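PDB 7CWW: TsrE from Streptomyces laurentii, which is probably a cyclase of thiopeptide antibiotic biosynthesis, related to the C-terminal domain of lantibiotic dehydratases. Local coordinates for residues V11-P14 against W15-E19; P80-A84 against G85-T89; P151-P154 against P155-K159; T220-P223 against E224-E228. All coordinates share one frame; numbering follows the deposited sequence.

Interaction 1: residues V11-P14 against W15-E19; sequences VSVP and WSVQE
The N-terminus of helix 15-35, entered from strand 5-11 through a short loop, is closed here by P14 at the N-cap and by the amide of Q18, which reaches back to the loop. P14 O takes the first backbone bond of the helix, from Q18 N at 3.0 Å. The Q18 side chain leaves beside its own backbone N (chi1 -63°) and runs extended past V13 in the opposite direction, which brings NE2 within 3.0 Å of V13 O. That bond is straight, with an N-H...O angle of 160°, and the carbonyl oxygen lies close to the plane of the Q18 amide. The same side chain is held at its other polar atom too: OE1 accepts from R46 NE, so both ends of the amide are fixed and its rotation is set. Two consecutive carbonyls, V13 O and P14 O, are thus gripped by one residue, Q18. The valines of the same turn pack as well: V13 CG2 meets V17 CG1 at 3.8 Å. P14 and V17 lie side by side, pointing the same way, more loosely, with CD and CG2 4.2 Å apart. V13 CG2 also rests against the aliphatic part of the glutamine, 3.7 Å from Q18 CG.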
loop_
_atom_site.group_PDB
_atom_site.type_symbol
_atom_site.label_atom_id
_atom_site.label_comp_id
_atom_site.label_asym_id
_atom_site.label_seq_id
_atom_site.Cartn_x
_atom_site.Cartn_y
_atom_site.Cartn_z
ATOM N N VAL A 11 6.395 19.967 -3.241
ATOM C CA VAL A 11 6.321 20.937 -2.160
ATOM C C VAL A 11 6.869 20.275 -0.910
ATOM O O VAL A 11 6.217 19.390 -0.336
ATOM C CB VAL A 11 4.893 21.432 -1.921
ATOM C CG1 VAL A 11 4.934 22.690 -1.025
ATOM C CG2 VAL A 11 4.195 21.677 -3.268
ATOM N N SER A 12 8.059 20.707 -0.484
ATOM C CA SER A 12 8.825 20.031 0.566
ATOM C C SER A 12 8.509 20.678 1.905
ATOM O O SER A 12 9.181 21.610 2.349
ATOM C CB SER A 12 10.315 20.083 0.244
ATOM O OG SER A 12 10.608 19.176 -0.810
ATOM N N VAL A 13 7.461 20.181 2.552
ATOM C CA VAL A 13 7.010 20.665 3.857
ATOM C C VAL A 13 6.623 19.468 4.701
ATOM O O VAL A 13 6.432 18.354 4.174
ATOM C CB VAL A 13 5.811 21.627 3.727
ATOM C CG1 VAL A 13 6.198 22.859 2.926
ATOM C CG2 VAL A 13 4.627 20.897 3.084
ATOM N N PRO A 14 6.521 19.640 6.036
ATOM C CA PRO A 14 6.172 18.510 6.908
ATOM C C PRO A 14 4.901 17.780 6.475
ATOM O O PRO A 14 4.049 18.374 5.806
ATOM C CB PRO A 14 5.984 19.179 8.278
ATOM C CG PRO A 14 6.909 20.369 8.229
ATOM C CD PRO A 14 6.794 20.871 6.822
ATOM N N TRP A 15 4.763 16.504 6.867
ATOM C CA TRP A 15 3.612 15.700 6.448
ATOM C C TRP A 15 2.287 16.375 6.783
ATOM O O TRP A 15 1.347 16.350 5.981
ATOM C CB TRP A 15 3.650 14.317 7.105
ATOM C CG TRP A 15 4.883 13.511 6.834
ATOM C CD1 TRP A 15 5.883 13.215 7.729
ATOM C CD2 TRP A 15 5.241 12.871 5.606
ATOM N NE1 TRP A 15 6.849 12.447 7.121
ATOM C CE2 TRP A 15 6.475 12.210 5.821
ATOM C CE3 TRP A 15 4.644 12.795 4.340
ATOM C CZ2 TRP A 15 7.118 11.473 4.818
ATOM C CZ3 TRP A 15 5.286 12.065 3.338
ATOM C CH2 TRP A 15 6.512 11.412 3.587
ATOM N N SER A 16 2.168 16.943 7.985
ATOM C CA SER A 16 0.885 17.521 8.382
ATOM C C SER A 16 0.548 18.742 7.532
ATOM O O SER A 16 -0.623 18.975 7.203
ATOM C CB SER A 16 0.913 17.895 9.861
ATOM O OG SER A 16 1.833 18.955 10.079
ATOM N N VAL A 17 1.566 19.526 7.163
ATOM C CA VAL A 17 1.349 20.696 6.321
ATOM C C VAL A 17 0.979 20.275 4.902
ATOM O O VAL A 17 0.168 20.941 4.244
ATOM C CB VAL A 17 2.597 21.594 6.350
ATOM C CG1 VAL A 17 2.406 22.827 5.461
ATOM C CG2 VAL A 17 2.908 22.013 7.784
ATOM N N GLN A 18 1.548 19.166 4.410
ATOM C CA GLN A 18 1.118 18.631 3.119
ATOM C C GLN A 18 -0.377 18.381 3.110
ATOM O O GLN A 18 -1.055 18.637 2.111
ATOM C CB GLN A 18 1.845 17.324 2.800
ATOM C CG GLN A 18 3.357 17.462 2.646
ATOM C CD GLN A 18 3.983 16.109 2.478
ATOM O OE1 GLN A 18 3.297 15.153 2.113
ATOM N NE2 GLN A 18 5.287 16.005 2.746
ATOM N N GLU A 19 -0.907 17.853 4.213
ATOM C CA GLU A 19 -2.325 17.529 4.262
ATOM C C GLU A 19 -3.167 18.798 4.192
ATOM O O GLU A 19 -4.118 18.879 3.405
ATOM C CB GLU A 19 -2.616 16.730 5.535
ATOM C CG GLU A 19 -4.061 16.317 5.736
ATOM C CD GLU A 19 -4.227 15.454 6.980
ATOM O OE1 GLU A 19 -3.430 14.497 7.151
ATOM O OE2 GLU A 19 -5.128 15.760 7.799
#

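Interaction 2: residues P80-A84 against G85-T89; sequences PTIDA and GDVFT
D83 O takes two backbone bonds, from V87 N and from D86 N, each at 3.1 Å, and so starts the short helix 84-87 with D83 at its N-cap. The two donors come differently: V87 N lies nearly in line with the carbonyl bond, at a C=O...N angle of 164°, while D86 N stands above the carbonyl plane. The D83 carboxylate lies close by the first turn. Its CG is anti to the backbone N (chi1 171°), which sets OD1 3.3 Å from D86 CB, but the angle at D86 N is too poor for a side-chain cap. A water links OD1 and G85 O by weak bonds. The D86 carboxylate points to another partner, forming a salt bridge with R52 of strand 52-61. Outward from the carbonyl comes the packing: I82 CD1 presses on V87 CG1 at 3.4 Å, closer than two methyl groups normally sit, with the two side chains crossing at about a right angle. V87 CG2 then sits over the centre of the F88 ring, 3.8 Å above its plane. With D83 OD1 and D86 OD2 only 5.2 Å apart, two like charges share this surface turn, and R52 probably eases the repulsion by neutralising D86.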
loop_
_atom_site.group_PDB
_atom_site.type_symbol
_atom_site.label_atom_id
_atom_site.label_comp_id
_atom_site.label_asym_id
_atom_site.label_seq_id
_atom_site.Cartn_x
_atom_site.Cartn_y
_atom_site.Cartn_z
ATOM N N PRO A 80 4.448 33.801 5.694
ATOM C CA PRO A 80 5.856 34.164 5.467
ATOM C C PRO A 80 6.845 33.345 6.280
ATOM O O PRO A 80 8.053 33.585 6.169
ATOM C CB PRO A 80 5.909 35.648 5.875
ATOM C CG PRO A 80 4.477 36.091 5.991
ATOM C CD PRO A 80 3.709 34.873 6.378
ATOM N N THR A 81 6.377 32.385 7.083
ATOM C CA THR A 81 7.282 31.624 7.937
ATOM C C THR A 81 8.212 30.733 7.114
ATOM O O THR A 81 9.433 30.757 7.309
ATOM C CB THR A 81 6.480 30.804 8.953
ATOM O OG1 THR A 81 7.342 29.863 9.601
ATOM C CG2 THR A 81 5.323 30.065 8.287
ATOM N N ILE A 82 7.662 29.953 6.175
ATOM C CA ILE A 82 8.503 29.066 5.376
ATOM C C ILE A 82 9.166 29.850 4.249
ATOM O O ILE A 82 8.792 30.980 3.928
ATOM C CB ILE A 82 7.704 27.876 4.825
ATOM C CG1 ILE A 82 6.853 28.331 3.646
ATOM C CG2 ILE A 82 6.852 27.256 5.917
ATOM C CD1 ILE A 82 6.479 27.219 2.711
ATOM N N ASP A 83 10.176 29.232 3.643
ATOM C CA ASP A 83 11.036 29.869 2.652
ATOM C C ASP A 83 10.688 29.315 1.280
ATOM O O ASP A 83 10.835 28.110 1.038
ATOM C CB ASP A 83 12.511 29.627 2.981
ATOM C CG ASP A 83 13.453 30.091 1.872
ATOM O OD1 ASP A 83 14.357 29.318 1.485
ATOM O OD2 ASP A 83 13.302 31.235 1.392
ATOM N N ALA A 84 10.245 30.201 0.384
ATOM C CA ALA A 84 9.802 29.780 -0.945
ATOM C C ALA A 84 10.934 29.143 -1.741
ATOM O O ALA A 84 10.734 28.128 -2.417
ATOM C CB ALA A 84 9.225 30.979 -1.697
ATOM N N GLY A 85 12.138 29.704 -1.644
ATOM C CA GLY A 85 13.279 29.157 -2.352
ATOM C C GLY A 85 13.788 27.834 -1.832
ATOM O O GLY A 85 14.744 27.297 -2.396
ATOM N N ASP A 86 13.181 27.293 -0.777
ATOM C CA ASP A 86 13.537 25.981 -0.256
ATOM C C ASP A 86 12.433 24.944 -0.418
ATOM O O ASP A 86 12.731 23.765 -0.604
ATOM C CB ASP A 86 13.918 26.093 1.229
ATOM C CG ASP A 86 13.817 24.768 1.964
ATOM O OD1 ASP A 86 14.779 23.973 1.920
ATOM O OD2 ASP A 86 12.755 24.510 2.572
ATOM N N VAL A 87 11.163 25.346 -0.378
ATOM C CA VAL A 87 10.107 24.344 -0.433
ATOM C C VAL A 87 9.880 23.805 -1.835
ATOM O O VAL A 87 9.309 22.727 -1.979
ATOM C CB VAL A 87 8.779 24.884 0.118
ATOM C CG1 VAL A 87 8.909 25.104 1.615
ATOM C CG2 VAL A 87 8.380 26.157 -0.602
ATOM N N PHE A 88 10.305 24.504 -2.882
ATOM C CA PHE A 88 9.989 24.035 -4.222
ATOM C C PHE A 88 11.147 23.322 -4.916
ATOM O O PHE A 88 11.027 23.022 -6.107
ATOM C CB PHE A 88 9.483 25.202 -5.073
ATOM C CG PHE A 88 8.166 25.757 -4.592
ATOM C CD1 PHE A 88 7.113 24.905 -4.289
ATOM C CD2 PHE A 88 7.999 27.119 -4.399
ATOM C CE1 PHE A 88 5.899 25.399 -3.831
ATOM C CE2 PHE A 88 6.794 27.621 -3.939
ATOM C CZ PHE A 88 5.742 26.761 -3.654
ATOM N N THR A 89 12.251 23.027 -4.208
ATOM C CA THR A 89 13.336 22.236 -4.785
ATOM C C THR A 89 12.756 21.053 -5.547
ATOM O O THR A 89 11.958 20.282 -5.000
ATOM C CB THR A 89 14.286 21.722 -3.694
ATOM O OG1 THR A 89 14.840 22.815 -2.944
ATOM C CG2 THR A 89 15.422 20.929 -4.338
HETATM O O HOH W 1 17.005 29.194 -0.661
#

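Interaction 3: residues P151-P154 against P155-K159; sequences PHLP and PSIAK
I157 sets CG1 anti to its backbone N (chi1 -169°), which leaves CG2 wedged between the backbone N and the carbonyl carbon and turned back onto the residues before the helix. The backbone of L153 puts its CB against this methyl, and chi1 (-73°) with an extended chi2 brings the CD1 branch alongside it. The two side chains cross obliquely, and L153 CB comes to 3.4 Å from I157 CG2, closer than ordinary van der Waals packing; L153 CD1 follows at 3.8 Å. The same methyl lies beside the P154 ring, 3.8 Å from its CD, so one branch of I157 fills the angle between leucine and proline. The A158 methyl also packs, 4.0 Å from L153 CB.

The backbone turn itself is short and tightly held. P154, the N-cap of helix 155-158, offers its carbonyl to two donors: A158 N at 2.7 Å, with an N-H...O angle of 168°, and I157 N at 2.8 Å from above the carbonyl plane. P155 has no N-H to give, so the Pro-Pro step enters the first turn of the helix without a donor there.

L153 also belongs to the pocket holding the bound polyethylene glycol, which its side chain touches. Around the turn, helix 308-326 covers L153 through F310 and S313, M303 of helix 298-306 packs on P154, S156 and I157, and S156 OG is hydrogen-bonded to Y299 OH. Helix 163-177 closes in with A164 against L153 and L167 against I157.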
loop_
_atom_site.group_PDB
_atom_site.type_symbol
_atom_site.label_atom_id
_atom_site.label_comp_id
_atom_site.label_asym_id
_atom_site.label_seq_id
_atom_site.Cartn_x
_atom_site.Cartn_y
_atom_site.Cartn_z
ATOM N N PRO A 151 -9.660 -14.630 -4.304
ATOM C CA PRO A 151 -10.163 -15.447 -5.427
ATOM C C PRO A 151 -9.470 -15.191 -6.756
ATOM O O PRO A 151 -9.669 -15.982 -7.686
ATOM C CB PRO A 151 -11.661 -15.087 -5.507
ATOM C CG PRO A 151 -11.838 -13.860 -4.676
ATOM C CD PRO A 151 -10.745 -13.862 -3.658
ATOM N N HIS A 152 -8.667 -14.138 -6.887
ATOM C CA HIS A 152 -7.955 -13.881 -8.133
ATOM C C HIS A 152 -6.549 -14.479 -8.137
ATOM O O HIS A 152 -5.833 -14.341 -9.134
ATOM C CB HIS A 152 -7.911 -12.370 -8.390
ATOM C CG HIS A 152 -9.263 -11.723 -8.335
ATOM N ND1 HIS A 152 -10.183 -11.837 -9.356
ATOM C CD2 HIS A 152 -9.870 -11.003 -7.362
ATOM C CE1 HIS A 152 -11.290 -11.197 -9.023
ATOM N NE2 HIS A 152 -11.126 -10.680 -7.819
ATOM N N LEU A 153 -6.161 -15.158 -7.059
ATOM C CA LEU A 153 -4.855 -15.782 -6.931
ATOM C C LEU A 153 -4.807 -17.063 -7.762
ATOM O O LEU A 153 -5.839 -17.542 -8.249
ATOM C CB LEU A 153 -4.581 -16.067 -5.455
ATOM C CG LEU A 153 -4.274 -14.836 -4.604
ATOM C CD1 LEU A 153 -4.180 -15.187 -3.128
ATOM C CD2 LEU A 153 -2.965 -14.195 -5.072
ATOM N N PRO A 154 -3.620 -17.637 -7.961
ATOM C CA PRO A 154 -3.544 -18.993 -8.503
ATOM C C PRO A 154 -4.401 -19.934 -7.675
ATOM O O PRO A 154 -4.427 -19.828 -6.439
ATOM C CB PRO A 154 -2.055 -19.350 -8.383
ATOM C CG PRO A 154 -1.351 -18.057 -8.306
ATOM C CD PRO A 154 -2.283 -17.094 -7.635
ATOM N N PRO A 155 -5.118 -20.856 -8.324
ATOM C CA PRO A 155 -6.058 -21.727 -7.598
ATOM C C PRO A 155 -5.445 -22.472 -6.425
ATOM O O PRO A 155 -6.138 -22.732 -5.433
ATOM C CB PRO A 155 -6.526 -22.699 -8.687
ATOM C CG PRO A 155 -6.377 -21.929 -9.950
ATOM C CD PRO A 155 -5.127 -21.121 -9.772
ATOM N N SER A 156 -4.159 -22.818 -6.492
ATOM C CA SER A 156 -3.569 -23.551 -5.383
ATOM C C SER A 156 -3.410 -22.691 -4.131
ATOM O O SER A 156 -3.189 -23.241 -3.047
ATOM C CB SER A 156 -2.222 -24.133 -5.810
ATOM O OG SER A 156 -1.458 -23.132 -6.464
ATOM N N ILE A 157 -3.534 -21.369 -4.238
ATOM C CA ILE A 157 -3.522 -20.524 -3.046
ATOM C C ILE A 157 -4.868 -19.817 -2.891
ATOM O O ILE A 157 -5.289 -19.496 -1.771
ATOM C CB ILE A 157 -2.349 -19.523 -3.086
ATOM C CG1 ILE A 157 -2.178 -18.824 -1.739
ATOM C CG2 ILE A 157 -2.534 -18.507 -4.167
ATOM C CD1 ILE A 157 -1.163 -19.494 -0.849
ATOM N N ALA A 158 -5.566 -19.584 -4.007
ATOM C CA ALA A 158 -6.907 -19.010 -3.938
ATOM C C ALA A 158 -7.860 -19.868 -3.106
ATOM O O ALA A 158 -8.821 -19.340 -2.532
ATOM C CB ALA A 158 -7.472 -18.820 -5.352
ATOM N N LYS A 159 -7.609 -21.177 -3.021
ATOM C CA LYS A 159 -8.427 -22.049 -2.184
ATOM C C LYS A 159 -8.516 -21.568 -0.736
ATOM O O LYS A 159 -9.481 -21.905 -0.047
ATOM C CB LYS A 159 -7.866 -23.471 -2.215
ATOM C CG LYS A 159 -6.500 -23.594 -1.519
ATOM C CD LYS A 159 -5.942 -25.022 -1.600
ATOM C CE LYS A 159 -4.766 -25.202 -0.633
ATOM N NZ LYS A 159 -4.215 -26.599 -0.728
#

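Interaction 4: residues T220-P223 against E224-E228; sequences TDVP and ELARE
R227 N donates to P223 O at 2.8 Å, the backbone bond that opens helix 224-245 with P223 as its N-cap. V222, one step before the cap, folds its CG1 over this first turn. That methyl stands anti to the backbone N (chi1 167°), and from there it touches the A226 CB at 3.7 Å and approaches R227 N at 3.5 Å. The R227 side chain runs back along the loop, extended from CG to NE, beside T220 and pointing the same way. T220 lies loosely over one face of the guanidinium, its CA 4.1 Å above the plane and offset toward the rim, while its CG2 stands 4.0 Å from R227 NH2. The polar partner of that group is E218, earlier in the same loop, to whose carbonyl oxygen NE donates. The side chain thus adds to the backbone bond a hydrogen bond to E218 O and a loose aliphatic contact over the guanidinium face. Around it, Q211 of helix 183-211 touches V222 and P223, A226 rests on F141 of helix 131-149, and L225 reaches L119 and T123 of helix 106-127.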
loop_
_atom_site.group_PDB
_atom_site.type_symbol
_atom_site.label_atom_id
_atom_site.label_comp_id
_atom_site.label_asym_id
_atom_site.label_seq_id
_atom_site.Cartn_x
_atom_site.Cartn_y
_atom_site.Cartn_z
ATOM N N THR A 220 -22.287 -4.534 0.010
ATOM C CA THR A 220 -23.140 -3.482 0.551
ATOM C C THR A 220 -23.013 -3.301 2.063
ATOM O O THR A 220 -23.505 -2.298 2.583
ATOM C CB THR A 220 -24.602 -3.762 0.193
ATOM O OG1 THR A 220 -24.987 -5.028 0.732
ATOM C CG2 THR A 220 -24.788 -3.794 -1.319
ATOM N N ASP A 221 -22.401 -4.236 2.786
ATOM C CA ASP A 221 -22.252 -4.102 4.233
ATOM C C ASP A 221 -20.868 -3.615 4.653
ATOM O O ASP A 221 -20.617 -3.444 5.853
ATOM C CB ASP A 221 -22.566 -5.439 4.913
ATOM C CG ASP A 221 -24.050 -5.799 4.828
ATOM O OD1 ASP A 221 -24.898 -4.882 4.763
ATOM O OD2 ASP A 221 -24.360 -7.001 4.811
ATOM N N VAL A 222 -19.970 -3.376 3.707
ATOM C CA VAL A 222 -18.610 -2.937 4.024
ATOM C C VAL A 222 -18.652 -1.439 4.324
ATOM O O VAL A 222 -19.424 -0.718 3.678
ATOM C CB VAL A 222 -17.651 -3.265 2.863
ATOM C CG1 VAL A 222 -16.330 -2.551 3.018
ATOM C CG2 VAL A 222 -17.422 -4.778 2.748
ATOM N N PRO A 223 -17.881 -0.930 5.294
ATOM C CA PRO A 223 -17.837 0.524 5.524
ATOM C C PRO A 223 -17.571 1.301 4.240
ATOM O O PRO A 223 -16.781 0.879 3.391
ATOM C CB PRO A 223 -16.689 0.689 6.526
ATOM C CG PRO A 223 -16.678 -0.601 7.279
ATOM C CD PRO A 223 -17.129 -1.677 6.322
ATOM N N GLU A 224 -18.235 2.457 4.124
ATOM C CA GLU A 224 -18.319 3.197 2.864
ATOM C C GLU A 224 -16.948 3.468 2.251
ATOM O O GLU A 224 -16.763 3.301 1.039
ATOM C CB GLU A 224 -19.053 4.519 3.092
ATOM C CG GLU A 224 -19.211 5.369 1.842
ATOM C CD GLU A 224 -19.763 6.755 2.146
ATOM O OE1 GLU A 224 -19.427 7.709 1.409
ATOM O OE2 GLU A 224 -20.532 6.892 3.123
ATOM N N LEU A 225 -15.982 3.927 3.053
ATOM C CA LEU A 225 -14.678 4.254 2.480
ATOM C C LEU A 225 -13.956 2.996 2.008
ATOM O O LEU A 225 -13.315 2.996 0.948
ATOM C CB LEU A 225 -13.833 5.014 3.506
ATOM C CG LEU A 225 -14.299 6.434 3.839
ATOM C CD1 LEU A 225 -13.480 7.057 4.977
ATOM C CD2 LEU A 225 -14.221 7.296 2.584
ATOM N N ALA A 226 -14.018 1.924 2.799
ATOM C CA ALA A 226 -13.383 0.678 2.379
ATOM C C ALA A 226 -14.052 0.147 1.129
ATOM O O ALA A 226 -13.377 -0.316 0.199
ATOM C CB ALA A 226 -13.444 -0.363 3.499
ATOM N N ARG A 227 -15.386 0.224 1.087
ATOM C CA ARG A 227 -16.126 -0.271 -0.064
ATOM C C ARG A 227 -15.657 0.409 -1.342
ATOM O O ARG A 227 -15.418 -0.252 -2.359
ATOM C CB ARG A 227 -17.624 -0.047 0.149
ATOM C CG ARG A 227 -18.513 -0.762 -0.852
ATOM C CD ARG A 227 -19.999 -0.449 -0.576
ATOM N NE ARG A 227 -20.860 -0.886 -1.672
ATOM C CZ ARG A 227 -22.020 -0.311 -1.990
ATOM N NH1 ARG A 227 -22.463 0.733 -1.297
ATOM N NH2 ARG A 227 -22.739 -0.780 -3.002
ATOM N N GLU A 228 -15.531 1.739 -1.309
ATOM C CA GLU A 228 -15.098 2.469 -2.502
ATOM C C GLU A 228 -13.684 2.065 -2.900
ATOM O O GLU A 228 -13.398 1.875 -4.091
ATOM C CB GLU A 228 -15.191 3.985 -2.260
ATOM C CG GLU A 228 -14.867 4.871 -3.471
ATOM C CD GLU A 228 -15.954 4.827 -4.550
ATOM O OE1 GLU A 228 -17.049 4.277 -4.288
ATOM O OE2 GLU A 228 -15.716 5.349 -5.662
#

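How the interactions relate
All four contacts are helix N-termini, three with a proline at the N-cap position and interaction 2 with D83. Interactions 1 and 2 adjoin: S12 N lies 2.8 Å from V87 O, a probable hydrogen bond, and V13 CG1 packs on V87 CG1, so the loop after strand 5-11 and helix 84-87 hold each other. Both also meet R52, through S12 O and D86. Interaction 2 is the surface contact, with acidic groups and water; the other three are partly buried. Interaction 3, about 40 Å from interaction 1 between centres and across the chain's centre from it, is mostly apolar and borders the glycol pocket. Helix 131-149 packs on interaction 4 through D140 and F141, and its C-terminal end runs into the loop of interaction 3.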